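Local coordinates for probable oxidoreductase (Mycobacterium abscessus, PDB 4EYE), which probably acts as an oxidoreductase of the quinone-reductase-like branch of the medium-chain dehydrogenase family, although its substrate has not been established, at residues A226-V231 with R245-E250; M147-A152 with I279-G284; A142-M147 with A176-K181. All blocks are in the same frame, centred on the assembly; numbering follows the deposited sequence.

Contact 1 of 3, residues A226-V231 with R245-E250; sequences AGVDMV and RTLASE
Thr-246 O and Val-228 N begin a short parallel pairing in the Rossmann-type nucleotide-binding fold, where strand 228-233 passes through helix 240-245 to strand 251-255, its neighbour in the six-stranded parallel sheet, a beta-alpha-beta crossover; the short strand 247-248 lies just before the end of that crossover. The N-H of Val-228 donates to Thr-246 O over 2.8 Å, in the plane of that carbonyl and fairly straight, at 159° at the hydrogen. Gly-227, one residue earlier, passes so close that its CA lies 3.1 Å from the same Thr-246 O. The Thr-246 side chain carries OG1 between the backbone N and the carbonyl carbon (chi1 70°), which turns it in among valine methyls: Val-231 CG2 stands 3.6 Å from Thr-246 OG1, with Val-228 CG2 slightly farther off. This buried hydroxyl is satisfied by Ala-243 O of the preceding helix, 240-245, while Ala-216 and Val-219 of helix 215-222 cover the same side chain.

At Leu-247, the bridge partner of Val-228, the side chain leaves the backbone away from the other strand, yet its CD2 branch comes back. It meets Val-231 CG2 at 3.7 Å, the two side chains crossing at about a right angle, and Val-228 CG2 lies near the same methyl.

Ala-248 N-H gives a nearly straight bond of 2.8 Å to Val-228 O, although the donor is tilted 29° from the carbonyl plane, so Val-228 is gripped through both its N and its O. The Ala-248 CB methyl presses to 3.2 Å from Ala-226 O.

After a corner at Ser-249 and Glu-250, pairing with the same strand resumes at Arg-252. Beside the direct bonds a water accepts from Ser-249 N at 2.7 Å and donates to Ala-226 O at 3.0 Å.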
loop_
_atom_site.group_PDB
_atom_site.type_symbol
_atom_site.label_atom_id
_atom_site.label_comp_id
_atom_site.label_asym_id
_atom_site.label_seq_id
_atom_site.Cartn_x
_atom_site.Cartn_y
_atom_site.Cartn_z
ATOM N N ALA A 226 11.166 -23.464 -15.998
ATOM C CA ALA A 226 10.506 -24.080 -14.816
ATOM C C ALA A 226 9.289 -23.292 -14.354
ATOM O O ALA A 226 8.400 -23.827 -13.670
ATOM C CB ALA A 226 11.489 -24.187 -13.671
ATOM N N GLY A 227 9.245 -22.011 -14.712
ATOM C CA GLY A 227 8.157 -21.155 -14.259
ATOM C C GLY A 227 8.447 -20.512 -12.911
ATOM O O GLY A 227 9.452 -20.806 -12.257
ATOM N N VAL A 228 7.571 -19.616 -12.478
ATOM C CA VAL A 228 7.800 -18.976 -11.182
ATOM C C VAL A 228 7.056 -19.707 -10.097
ATOM O O VAL A 228 6.047 -20.347 -10.354
ATOM C CB VAL A 228 7.408 -17.496 -11.189
ATOM C CG1 VAL A 228 8.249 -16.783 -12.237
ATOM C CG2 VAL A 228 5.914 -17.334 -11.456
ATOM N N ASP A 229 7.525 -19.557 -8.870
ATOM C CA ASP A 229 6.875 -20.201 -7.731
ATOM C C ASP A 229 5.654 -19.468 -7.258
ATOM O O ASP A 229 4.726 -20.082 -6.736
ATOM C CB ASP A 229 7.857 -20.298 -6.603
ATOM C CG ASP A 229 9.063 -21.111 -6.993
ATOM O OD1 ASP A 229 8.863 -22.298 -7.318
ATOM O OD2 ASP A 229 10.174 -20.575 -6.946
ATOM N N MET A 230 5.671 -18.157 -7.454
ATOM C CA MET A 230 4.624 -17.279 -6.993
ATOM C C MET A 230 4.453 -16.101 -7.914
ATOM O O MET A 230 5.419 -15.550 -8.436
ATOM C CB MET A 230 4.959 -16.764 -5.578
ATOM C CG MET A 230 3.874 -15.870 -4.966
ATOM S SD MET A 230 4.344 -15.368 -3.287
ATOM C CE MET A 230 4.347 -16.969 -2.471
ATOM N N VAL A 231 3.207 -15.696 -8.091
ATOM C CA VAL A 231 2.891 -14.515 -8.844
ATOM C C VAL A 231 2.143 -13.579 -7.905
ATOM O O VAL A 231 1.231 -14.013 -7.189
ATOM C CB VAL A 231 2.030 -14.842 -10.098
ATOM C CG1 VAL A 231 1.441 -13.568 -10.680
ATOM C CG2 VAL A 231 2.816 -15.637 -11.137
ATOM N N ARG A 245 -0.081 -18.933 -16.780
ATOM C CA ARG A 245 0.855 -19.654 -17.653
ATOM C C ARG A 245 2.304 -19.596 -17.208
ATOM O O ARG A 245 3.118 -20.432 -17.617
ATOM C CB ARG A 245 0.777 -19.134 -19.115
ATOM C CG ARG A 245 -0.177 -19.918 -20.016
ATOM C CD ARG A 245 -0.551 -19.191 -21.316
ATOM N NE ARG A 245 0.533 -19.121 -22.290
ATOM C CZ ARG A 245 1.123 -17.999 -22.711
ATOM N NH1 ARG A 245 2.099 -18.076 -23.616
ATOM N NH2 ARG A 245 0.745 -16.798 -22.263
ATOM N N THR A 246 2.662 -18.599 -16.399
ATOM C CA THR A 246 4.059 -18.501 -15.964
ATOM C C THR A 246 4.357 -19.407 -14.750
ATOM O O THR A 246 5.498 -19.503 -14.318
ATOM C CB THR A 246 4.446 -17.028 -15.638
ATOM O OG1 THR A 246 3.776 -16.609 -14.452
ATOM C CG2 THR A 246 4.082 -16.074 -16.811
ATOM N N LEU A 247 3.340 -20.054 -14.195
ATOM C CA LEU A 247 3.496 -20.709 -12.883
ATOM C C LEU A 247 4.172 -22.063 -12.972
ATOM O O LEU A 247 3.892 -22.848 -13.884
ATOM C CB LEU A 247 2.148 -20.891 -12.210
ATOM C CG LEU A 247 1.551 -19.644 -11.587
ATOM C CD1 LEU A 247 0.088 -19.946 -11.254
ATOM C CD2 LEU A 247 2.347 -19.221 -10.356
ATOM N N ALA A 248 5.063 -22.328 -12.020
ATOM C CA ALA A 248 5.656 -23.652 -11.870
ATOM C C ALA A 248 4.601 -24.598 -11.363
ATOM O O ALA A 248 3.504 -24.179 -10.928
ATOM C CB ALA A 248 6.812 -23.612 -10.889
ATOM N N SER A 249 4.957 -25.879 -11.375
ATOM C CA SER A 249 4.195 -26.874 -10.647
ATOM C C SER A 249 4.071 -26.465 -9.189
ATOM O O SER A 249 5.041 -26.088 -8.575
ATOM C CB SER A 249 4.867 -28.257 -10.735
ATOM O OG SER A 249 4.264 -29.142 -9.798
ATOM N N GLU A 250 2.861 -26.567 -8.653
ATOM C CA GLU A 250 2.553 -26.197 -7.295
ATOM C C GLU A 250 2.819 -24.705 -7.018
ATOM O O GLU A 250 2.897 -24.308 -5.869
ATOM C CB GLU A 250 3.272 -27.084 -6.287
ATOM C CG GLU A 250 2.991 -28.577 -6.446
ATOM C CD GLU A 250 3.745 -29.386 -5.405
ATOM O OE1 GLU A 250 4.920 -29.691 -5.618
ATOM O OE2 GLU A 250 3.177 -29.730 -4.367
HETATM O O HOH W 1 7.337 -26.383 -12.511
#

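Contact 2 of 3, residues M147-A152 with I279-G284; sequences MYFAYA and IGVAWG
Trp-283 NE1, on the indole that packs against Phe-149, makes a weak hydrogen bond to a bound methylpentanediol, probably from the crystallisation liquor; no hydrogen bond joins 147-152 to 279-284. Helix 143-154 here packs against the chain that leaves strand 277-280, at an edge of the Rossmann-type sheet, and enters helix 283-289 by way of Ala-282, its N-cap residue.

Phe-149 carries most of the contact. With CG anti to the backbone N (chi1 168°), its ring swings toward the loop and brings one face under Trp-283 CE3. The closest approach is 3.4 Å, from Phe-149 CG to Trp-283 CE3, which sits over the phenylalanine face near its rim. The planes are 35° apart with centroids separated by 4.8 Å, an oblique aromatic pair. In return, Phe-149 CB makes a CH-pi contact over the indole, 4.1 Å from the centroid of the Trp-283 six-membered ring.

Val-281 meets the helix through a single branch. Its CG1 touches both Phe-149 CE2, at 3.9 Å, and Ala-150 CB, at 4.0 Å, while Leu-254 of strand 251-255 backs both Val-281 and Ala-150. Phe-286, in the helix that follows, brings another ring to Phe-149.

Just beyond the helical segment, Arg-154 NE of the same helix hydrogen-bonds Gly-280 O and adds a polar tie. Between 147-152 and 279-284 themselves the contact is apolar and aromatic, made by dispersion and CH-pi contact, and so relies on close fit of shapes.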
loop_
_atom_site.group_PDB
_atom_site.type_symbol
_atom_site.label_atom_id
_atom_site.label_comp_id
_atom_site.label_asym_id
_atom_site.label_seq_id
_atom_site.Cartn_x
_atom_site.Cartn_y
_atom_site.Cartn_z
ATOM N N MET A 147 1.409 -6.706 1.822
ATOM C CA MET A 147 2.346 -7.600 1.171
ATOM C C MET A 147 3.108 -8.490 2.156
ATOM O O MET A 147 3.346 -9.643 1.829
ATOM C CB MET A 147 3.263 -6.869 0.172
ATOM C CG MET A 147 2.561 -6.404 -1.132
ATOM S SD MET A 147 1.590 -7.724 -1.960
ATOM C CE MET A 147 2.800 -9.045 -2.060
ATOM N N TYR A 148 3.371 -8.023 3.383
ATOM C CA TYR A 148 3.944 -8.899 4.423
ATOM C C TYR A 148 2.967 -10.048 4.706
ATOM O O TYR A 148 3.346 -11.220 4.678
ATOM C CB TYR A 148 4.266 -8.173 5.727
ATOM C CG TYR A 148 5.158 -9.002 6.619
ATOM C CD1 TYR A 148 6.542 -8.853 6.569
ATOM C CD2 TYR A 148 4.634 -9.949 7.464
ATOM C CE1 TYR A 148 7.384 -9.629 7.339
ATOM C CE2 TYR A 148 5.464 -10.749 8.241
ATOM C CZ TYR A 148 6.851 -10.549 8.179
ATOM O OH TYR A 148 7.669 -11.319 8.942
ATOM N N PHE A 149 1.729 -9.691 5.006
ATOM C CA PHE A 149 0.647 -10.654 5.147
ATOM C C PHE A 149 0.508 -11.603 3.955
ATOM O O PHE A 149 0.436 -12.804 4.147
ATOM C CB PHE A 149 -0.652 -9.885 5.348
ATOM C CG PHE A 149 -1.896 -10.716 5.219
ATOM C CD1 PHE A 149 -2.231 -11.668 6.195
ATOM C CD2 PHE A 149 -2.777 -10.487 4.188
ATOM C CE1 PHE A 149 -3.414 -12.384 6.110
ATOM C CE2 PHE A 149 -3.970 -11.220 4.089
ATOM C CZ PHE A 149 -4.287 -12.155 5.052
ATOM N N ALA A 150 0.481 -11.061 2.735
ATOM C CA ALA A 150 0.365 -11.887 1.526
ATOM C C ALA A 150 1.464 -12.924 1.450
ATOM O O ALA A 150 1.223 -14.098 1.113
ATOM C CB ALA A 150 0.423 -11.023 0.234
ATOM N N TYR A 151 2.683 -12.473 1.683
ATOM C CA TYR A 151 3.840 -13.373 1.624
ATOM C C TYR A 151 3.971 -14.330 2.808
ATOM O O TYR A 151 4.121 -15.571 2.639
ATOM C CB TYR A 151 5.109 -12.545 1.525
ATOM C CG TYR A 151 5.370 -11.925 0.175
ATOM C CD1 TYR A 151 5.005 -12.548 -0.995
ATOM C CD2 TYR A 151 6.049 -10.707 0.081
ATOM C CE1 TYR A 151 5.310 -11.988 -2.235
ATOM C CE2 TYR A 151 6.317 -10.134 -1.134
ATOM C CZ TYR A 151 5.974 -10.751 -2.287
ATOM O OH TYR A 151 6.334 -10.150 -3.499
ATOM N N ALA A 152 3.860 -13.799 4.008
ATOM C CA ALA A 152 4.141 -14.593 5.199
ATOM C C ALA A 152 2.989 -15.509 5.544
ATOM O O ALA A 152 3.220 -16.661 5.888
ATOM C CB ALA A 152 4.454 -13.689 6.357
ATOM N N ILE A 279 -4.727 -17.817 -4.683
ATOM C CA ILE A 279 -4.703 -17.501 -3.253
ATOM C C ILE A 279 -5.314 -16.111 -3.049
ATOM O O ILE A 279 -4.765 -15.087 -3.468
ATOM C CB ILE A 279 -3.271 -17.598 -2.707
ATOM C CG1 ILE A 279 -2.767 -19.044 -2.878
ATOM C CG2 ILE A 279 -3.199 -17.160 -1.235
ATOM C CD1 ILE A 279 -1.305 -19.178 -2.577
ATOM N N GLY A 280 -6.494 -16.089 -2.444
ATOM C CA GLY A 280 -7.173 -14.833 -2.166
ATOM C C GLY A 280 -6.428 -14.139 -1.053
ATOM O O GLY A 280 -6.012 -14.778 -0.106
ATOM N N VAL A 281 -6.230 -12.841 -1.220
ATOM C CA VAL A 281 -5.562 -11.995 -0.260
ATOM C C VAL A 281 -6.505 -10.820 0.017
ATOM O O VAL A 281 -6.734 -9.991 -0.853
ATOM C CB VAL A 281 -4.215 -11.459 -0.799
ATOM C CG1 VAL A 281 -3.541 -10.553 0.243
ATOM C CG2 VAL A 281 -3.272 -12.604 -1.231
ATOM N N ALA A 282 -7.040 -10.750 1.228
ATOM C CA ALA A 282 -7.960 -9.679 1.631
ATOM C C ALA A 282 -7.531 -9.275 3.033
ATOM O O ALA A 282 -8.003 -9.821 4.002
ATOM C CB ALA A 282 -9.440 -10.168 1.625
ATOM N N TRP A 283 -6.600 -8.318 3.104
ATOM C CA TRP A 283 -5.900 -7.978 4.348
ATOM C C TRP A 283 -6.830 -7.332 5.342
ATOM O O TRP A 283 -6.887 -7.738 6.529
ATOM C CB TRP A 283 -4.745 -7.069 3.991
ATOM C CG TRP A 283 -3.988 -6.434 5.107
ATOM C CD1 TRP A 283 -3.581 -5.110 5.195
ATOM C CD2 TRP A 283 -3.490 -7.076 6.326
ATOM N NE1 TRP A 283 -2.903 -4.900 6.347
ATOM C CE2 TRP A 283 -2.832 -6.036 7.083
ATOM C CE3 TRP A 283 -3.596 -8.350 6.876
ATOM C CZ2 TRP A 283 -2.235 -6.286 8.308
ATOM C CZ3 TRP A 283 -3.013 -8.593 8.122
ATOM C CH2 TRP A 283 -2.323 -7.602 8.804
ATOM N N GLY A 284 -7.551 -6.306 4.866
ATOM C CA GLY A 284 -8.556 -5.579 5.695
ATOM C C GLY A 284 -9.506 -6.552 6.366
ATOM O O GLY A 284 -9.693 -6.540 7.579
#

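Contact 3 of 3, residues A142-M147 with A176-K181; sequences ANYHTM and AIQIAK
Ile-179 drives its CD1 methyl into a hollow on helix 143-154 bounded by Tyr-144 and Met-147, the main bump-and-hollow fit between this helix and helix 171-182. The floor of the hollow is backbone, with Tyr-144 O 3.3 Å from Ile-179 CD1. Its walls are Tyr-144 CD2 at 3.8 Å and Met-147 CB at 3.9 Å from that same CD1. A nearly extended side chain, with CD1 anti to CA (chi2 171°), gives the isoleucine the length to reach so deep. Leu-301 of helix 293-306 packs on both Tyr-144 and Ile-179 and helps to close the site.

The second bump belongs to Met-147. Its side chain bends at chi2 and chi3, curling round the small Ala-176, so that CE comes 3.8 Å from Ala-176 CB while CG lies over the alanine backbone. The small size of Ala-176 is consistent with the close approach here, where the CA atoms of Met-147 and Ala-176 are 5.8 Å apart.

Tyr-144 extends its ring along the neighbouring helix to Gln-178. There its OH donates a short 2.6 Å hydrogen bond to Gln-178 OE1. The oxygen lies at the ring edge, near the ring plane, but the amide is turned 71° against the ring and the hydroxyl approaches tilted from the carbonyl plane. Gln-178 NE2 is bound to Arg-310 O, which fixes which way round the amide sits.

The axes pass 9.6 Å apart with a crossing angle of -51°. Helix 171-182 follows strand 162-165 and a glycine-rich turn, the arrangement that opens a Rossmann-type dinucleotide-binding fold, and helix 143-154 packs against it.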
loop_
_atom_site.group_PDB
_atom_site.type_symbol
_atom_site.label_atom_id
_atom_site.label_comp_id
_atom_site.label_asym_id
_atom_site.label_seq_id
_atom_site.Cartn_x
_atom_site.Cartn_y
_atom_site.Cartn_z
ATOM N N ALA A 142 -0.593 0.813 4.244
ATOM C CA ALA A 142 -1.447 -0.102 3.464
ATOM C C ALA A 142 -0.586 -1.080 2.680
ATOM O O ALA A 142 -0.774 -2.317 2.827
ATOM C CB ALA A 142 -2.403 0.634 2.536
ATOM N N ASN A 143 0.368 -0.573 1.908
ATOM C CA ASN A 143 1.030 -1.438 0.953
ATOM C C ASN A 143 1.960 -2.533 1.530
ATOM O O ASN A 143 1.953 -3.677 1.047
ATOM C CB ASN A 143 1.771 -0.645 -0.144
ATOM C CG ASN A 143 0.838 0.282 -0.954
ATOM O OD1 ASN A 143 -0.365 0.094 -0.948
ATOM N ND2 ASN A 143 1.416 1.303 -1.638
ATOM N N TYR A 144 2.730 -2.193 2.555
ATOM C CA TYR A 144 3.736 -3.115 3.101
ATOM C C TYR A 144 3.125 -4.129 4.038
ATOM O O TYR A 144 3.553 -5.309 4.024
ATOM C CB TYR A 144 4.956 -2.345 3.696
ATOM C CG TYR A 144 5.816 -1.705 2.590
ATOM C CD1 TYR A 144 5.348 -0.618 1.833
ATOM C CD2 TYR A 144 7.061 -2.221 2.259
ATOM C CE1 TYR A 144 6.097 -0.046 0.838
ATOM C CE2 TYR A 144 7.816 -1.668 1.236
ATOM C CZ TYR A 144 7.355 -0.564 0.539
ATOM O OH TYR A 144 8.129 -0.032 -0.499
ATOM N N HIS A 145 2.146 -3.719 4.854
ATOM C CA HIS A 145 1.467 -4.676 5.710
ATOM C C HIS A 145 0.677 -5.650 4.896
ATOM O O HIS A 145 0.648 -6.818 5.221
ATOM C CB HIS A 145 0.522 -3.989 6.730
ATOM C CG HIS A 145 1.231 -3.418 7.888
ATOM N ND1 HIS A 145 1.360 -4.075 9.051
ATOM C CD2 HIS A 145 1.920 -2.209 8.038
ATOM C CE1 HIS A 145 2.090 -3.337 9.877
ATOM N NE2 HIS A 145 2.427 -2.206 9.259
ATOM N N THR A 146 0.044 -5.179 3.815
ATOM C CA THR A 146 -0.667 -6.059 2.904
ATOM C C THR A 146 0.253 -7.136 2.306
ATOM O O THR A 146 -0.087 -8.316 2.304
ATOM C CB THR A 146 -1.330 -5.273 1.759
ATOM O OG1 THR A 146 -2.261 -4.353 2.306
ATOM C CG2 THR A 146 -2.056 -6.199 0.796
ATOM N N MET A 147 1.409 -6.706 1.822
ATOM C CA MET A 147 2.346 -7.600 1.171
ATOM C C MET A 147 3.108 -8.490 2.156
ATOM O O MET A 147 3.346 -9.643 1.829
ATOM C CB MET A 147 3.263 -6.869 0.172
ATOM C CG MET A 147 2.561 -6.404 -1.132
ATOM S SD MET A 147 1.590 -7.724 -1.960
ATOM C CE MET A 147 2.800 -9.045 -2.060
ATOM N N ALA A 176 5.819 -5.217 -2.947
ATOM C CA ALA A 176 5.908 -6.672 -3.282
ATOM C C ALA A 176 7.346 -7.036 -3.678
ATOM O O ALA A 176 7.866 -8.070 -3.238
ATOM C CB ALA A 176 4.925 -6.997 -4.410
ATOM N N ILE A 177 8.022 -6.121 -4.383
ATOM C CA ILE A 177 9.422 -6.302 -4.726
ATOM C C ILE A 177 10.321 -6.254 -3.479
ATOM O O ILE A 177 11.150 -7.153 -3.272
ATOM C CB ILE A 177 9.947 -5.220 -5.715
ATOM C CG1 ILE A 177 9.206 -5.325 -7.056
ATOM C CG2 ILE A 177 11.458 -5.410 -6.012
ATOM C CD1 ILE A 177 9.490 -4.163 -7.981
ATOM N N GLN A 178 10.209 -5.184 -2.692
ATOM C CA GLN A 178 11.188 -4.955 -1.642
ATOM C C GLN A 178 11.023 -6.005 -0.551
ATOM O O GLN A 178 12.017 -6.517 -0.029
ATOM C CB GLN A 178 11.029 -3.561 -1.028
ATOM C CG GLN A 178 11.390 -2.414 -1.948
ATOM C CD GLN A 178 11.543 -1.141 -1.162
ATOM O OE1 GLN A 178 10.601 -0.713 -0.450
ATOM N NE2 GLN A 178 12.709 -0.554 -1.215
ATOM N N ILE A 179 9.794 -6.361 -0.230
ATOM C CA ILE A 179 9.578 -7.383 0.764
ATOM C C ILE A 179 10.058 -8.786 0.304
ATOM O O ILE A 179 10.622 -9.534 1.096
ATOM C CB ILE A 179 8.136 -7.444 1.257
ATOM C CG1 ILE A 179 7.778 -6.116 1.958
ATOM C CG2 ILE A 179 7.957 -8.663 2.202
ATOM C CD1 ILE A 179 6.330 -5.918 2.335
ATOM N N ALA A 180 9.786 -9.138 -0.938
ATOM C CA ALA A 180 10.240 -10.425 -1.490
ATOM C C ALA A 180 11.784 -10.500 -1.445
ATOM O O ALA A 180 12.356 -11.514 -1.013
ATOM C CB ALA A 180 9.735 -10.602 -2.923
ATOM N N LYS A 181 12.444 -9.420 -1.841
ATOM C CA LYS A 181 13.924 -9.372 -1.819
ATOM C C LYS A 181 14.387 -9.476 -0.380
ATOM O O LYS A 181 15.299 -10.235 -0.064
ATOM C CB LYS A 181 14.464 -8.097 -2.469
ATOM C CG LYS A 181 14.294 -8.009 -3.966
ATOM C CD LYS A 181 14.877 -9.194 -4.731
ATOM C CE LYS A 181 16.397 -9.311 -4.643
ATOM N NZ LYS A 181 16.789 -10.692 -5.097
#

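Overall arrangement
Contacts 2 and 3 use successive parts of helix 143-154, share Met-147 and have centres about 10 Å apart. Besides the common helix they are joined by Tyr-151 OH, which probably hydrogen-bonds Ala-176 O at 2.6 Å, and by Trp-283 CD1 packing 3.3 Å from Thr-146 OG1. Contact 1 lies farther out, its centre about 18 Å from that of contact 2 and 20 Å from that of contact 3. It still touches contact 2, where Met-230 SD rests 3.7 Å from Tyr-151 CE1. Contacts 1 and 2 reach the same parallel sheet. The bound methylpentanediol, about 3 Å from the Trp-283 side chain, lies beside contact 2 and may mark a pocket there.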